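PDB 1TU8: glutathione S-transferase 2 from Onchocerca volvulus, which catalyses the conjugation of glutathione to electrophilic compounds and appears to play a central role in the parasite's detoxification system. Local coordinates for residues K4-S9 against C52-D57. Residues are numbered along the deposited sequence; the frame is centred on the assembly and turned at random.
Sequences KLTYFS and CLYDGD. With GTX (S-hexylglutathione), chain E.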
loop_
_atom_site.group_PDB
_atom_site.type_symbol
_atom_site.label_atom_id
_atom_site.label_comp_id
_atom_site.label_asym_id
_atom_site.label_seq_id
_atom_site.Cartn_x
_atom_site.Cartn_y
_atom_site.Cartn_z
ATOM N N LYS A 4 9.679 -2.178 19.881
ATOM C CA LYS A 4 8.906 -3.417 20.006
ATOM C C LYS A 4 8.027 -3.616 18.771
ATOM O O LYS A 4 7.237 -2.740 18.418
ATOM C CB LYS A 4 8.024 -3.407 21.263
ATOM C CG LYS A 4 7.103 -4.621 21.380
ATOM C CD LYS A 4 6.598 -4.852 22.814
ATOM C CE LYS A 4 5.445 -3.929 23.165
ATOM N NZ LYS A 4 5.024 -4.099 24.601
ATOM N N LEU A 5 8.164 -4.770 18.125
ATOM C CA LEU A 5 7.338 -5.118 16.982
ATOM C C LEU A 5 6.331 -6.168 17.396
ATOM O O LEU A 5 6.692 -7.312 17.672
ATOM C CB LEU A 5 8.189 -5.655 15.839
ATOM C CG LEU A 5 7.457 -5.875 14.522
ATOM C CD1 LEU A 5 7.004 -4.536 13.950
ATOM C CD2 LEU A 5 8.362 -6.610 13.559
ATOM N N THR A 6 5.069 -5.771 17.424
ATOM C CA THR A 6 3.987 -6.657 17.811
ATOM C C THR A 6 3.297 -7.205 16.567
ATOM O O THR A 6 2.774 -6.447 15.754
ATOM C CB THR A 6 3.010 -5.884 18.693
ATOM O OG1 THR A 6 3.676 -5.486 19.904
ATOM C CG2 THR A 6 1.851 -6.755 19.133
ATOM N N TYR A 7 3.333 -8.523 16.422
ATOM C CA TYR A 7 2.642 -9.217 15.337
ATOM C C TYR A 7 2.321 -10.646 15.771
ATOM O O TYR A 7 2.677 -11.076 16.872
ATOM C CB TYR A 7 3.514 -9.224 14.081
ATOM C CG TYR A 7 2.808 -9.670 12.811
ATOM C CD1 TYR A 7 3.263 -10.770 12.093
ATOM C CD2 TYR A 7 1.695 -8.979 12.319
ATOM C CE1 TYR A 7 2.634 -11.178 10.928
ATOM C CE2 TYR A 7 1.048 -9.391 11.149
ATOM C CZ TYR A 7 1.534 -10.492 10.459
ATOM O OH TYR A 7 0.932 -10.918 9.297
ATOM N N PHE A 8 1.629 -11.374 14.907
ATOM C CA PHE A 8 1.369 -12.789 15.114
ATOM C C PHE A 8 2.649 -13.598 14.964
ATOM O O PHE A 8 3.659 -13.094 14.471
ATOM C CB PHE A 8 0.265 -13.256 14.158
ATOM C CG PHE A 8 -1.044 -12.591 14.428
ATOM C CD1 PHE A 8 -1.468 -11.516 13.655
ATOM C CD2 PHE A 8 -1.823 -12.986 15.512
ATOM C CE1 PHE A 8 -2.664 -10.869 13.932
ATOM C CE2 PHE A 8 -3.019 -12.348 15.792
ATOM C CZ PHE A 8 -3.439 -11.281 14.999
ATOM N N SER A 9 2.606 -14.850 15.411
ATOM C CA SER A 9 3.782 -15.718 15.441
ATOM C C SER A 9 3.943 -16.417 14.092
ATOM O O SER A 9 3.959 -17.644 13.994
ATOM C CB SER A 9 3.668 -16.713 16.613
ATOM O OG SER A 9 4.956 -17.082 17.078
ATOM N N CYS A 52 2.337 -3.741 14.600
ATOM C CA CYS A 52 2.515 -2.456 15.269
ATOM C C CYS A 52 3.967 -2.315 15.671
ATOM O O CYS A 52 4.519 -3.218 16.289
ATOM C CB CYS A 52 1.654 -2.371 16.522
ATOM S SG CYS A 52 1.709 -0.750 17.309
ATOM N N LEU A 53 4.595 -1.193 15.314
ATOM C CA LEU A 53 5.912 -0.861 15.821
ATOM C C LEU A 53 5.777 0.235 16.858
ATOM O O LEU A 53 5.277 1.312 16.557
ATOM C CB LEU A 53 6.830 -0.398 14.692
ATOM C CG LEU A 53 8.251 -0.021 15.132
ATOM C CD1 LEU A 53 9.074 -1.263 15.458
ATOM C CD2 LEU A 53 8.955 0.844 14.091
ATOM N N TYR A 54 6.210 -0.057 18.080
ATOM C CA TYR A 54 6.380 0.956 19.091
ATOM C C TYR A 54 7.808 1.445 18.940
ATOM O O TYR A 54 8.752 0.698 19.164
ATOM C CB TYR A 54 6.140 0.385 20.490
ATOM C CG TYR A 54 4.760 -0.191 20.699
ATOM C CD1 TYR A 54 4.486 -1.532 20.410
ATOM C CD2 TYR A 54 3.730 0.596 21.204
ATOM C CE1 TYR A 54 3.209 -2.071 20.622
ATOM C CE2 TYR A 54 2.459 0.066 21.414
ATOM C CZ TYR A 54 2.212 -1.262 21.128
ATOM O OH TYR A 54 0.960 -1.782 21.348
ATOM N N ASP A 55 7.946 2.687 18.496
ATOM C CA ASP A 55 9.222 3.354 18.368
ATOM C C ASP A 55 9.284 4.415 19.465
ATOM O O ASP A 55 8.742 5.509 19.320
ATOM C CB ASP A 55 9.314 3.965 16.967
ATOM C CG ASP A 55 10.603 4.708 16.728
ATOM O OD1 ASP A 55 11.363 4.957 17.699
ATOM O OD2 ASP A 55 10.927 5.094 15.576
ATOM N N GLY A 56 9.964 4.090 20.562
ATOM C CA GLY A 56 9.933 4.930 21.745
ATOM C C GLY A 56 8.488 5.092 22.179
ATOM O O GLY A 56 7.795 4.108 22.392
ATOM N N ASP A 57 8.024 6.335 22.235
ATOM C CA ASP A 57 6.661 6.644 22.660
ATOM C C ASP A 57 5.645 6.625 21.508
ATOM O O ASP A 57 4.443 6.732 21.754
ATOM C CB ASP A 57 6.625 8.042 23.314
ATOM C CG ASP A 57 6.912 8.016 24.816
ATOM O OD1 ASP A 57 8.112 8.195 25.245
ATOM O OD2 ASP A 57 5.949 7.813 25.649
HETATM N N1 GTX E . -2.719 -3.055 5.559
HETATM C CA1 GTX E . -2.416 -3.568 6.888
HETATM C C1 GTX E . -0.923 -3.620 7.037
HETATM O O11 GTX E . -0.187 -3.709 5.972
HETATM O O12 GTX E . -0.343 -3.582 8.209
HETATM C CB1 GTX E . -3.043 -4.951 7.035
HETATM C CG1 GTX E . -2.980 -5.460 8.476
HETATM C CD1 GTX E . -3.598 -6.834 8.602
HETATM O OE1 GTX E . -4.318 -7.391 7.546
HETATM N N2 GTX E . -3.431 -7.452 9.773
HETATM C CA2 GTX E . -3.963 -8.765 10.098
HETATM C C2 GTX E . -4.671 -8.744 11.420
HETATM O O2 GTX E . -4.210 -7.926 12.465
HETATM C CB2 GTX E . -2.811 -9.757 10.195
HETATM S SG2 GTX E . -1.924 -9.891 8.627
HETATM C C1S GTX E . -2.954 -11.241 7.991
HETATM C C2S GTX E . -2.388 -12.631 8.303
HETATM C C3S GTX E . -2.654 -13.035 9.749
HETATM C C4S GTX E . -2.759 -14.542 9.953
HETATM C C5S GTX E . -2.997 -14.854 11.430
HETATM C C6S GTX E . -4.408 -14.484 11.877
HETATM N N3 GTX E . -5.747 -9.510 11.537
HETATM C CA3 GTX E . -6.336 -9.788 12.839
HETATM C C3 GTX E . -7.704 -9.170 12.970
HETATM O O31 GTX E . -8.411 -9.382 14.049
HETATM O O32 GTX E . -8.204 -8.416 12.021
#
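L5 and L53 face each other as a non-hydrogen-bonded antiparallel pair, flanked by the hydrogen-bonded pairs K4–Y54 and T6–C52. Four backbone bonds close the ladder tightly, from T6 N to C52 O at 2.8 Å to K4 N to Y54 O at 3.1 Å. The carbonyls of K4 and C52, just before the leucines, each also receive a CA-H: L53 CA lies 3.5 Å from K4 O, and L5 CA contacts C52 O likewise. L5 and L53 are buried but merely brush, CD1 to CD1 at 4.2 Å; L5 also reaches I17 and R18 of helix 15-23. The pairing joins the central strands of the thioredoxin-like N-terminal domain, in the sheet order 29-33, 3-8, 52-55, 58-61. Strand 3-8 runs on to S-hexylglutathione: Y7, inferred to bind glutathione, has OH 3.1 Å from SG2 and hydrogen-bonded to L13 N, while F8 meets O2 edge-on at CE1, with C5S over the rim of one face. On the face of K4, T6, C52 and Y54, packing is close: T6 OG1, hydrogen-bonded to D31, lies in plane at the Y54 ring edge, 3.5 Å from CE1. C52 SG sits over one ring face, toward its rim. Across the opposite face, a turn at chi3 (80°) brings K4 CE within 3.8 Å of Y54 CD1. Looseness begins at the partly exposed ammonium: NZ is 5.2 Å from the Y54 centroid, a weak cation-pi attraction at most.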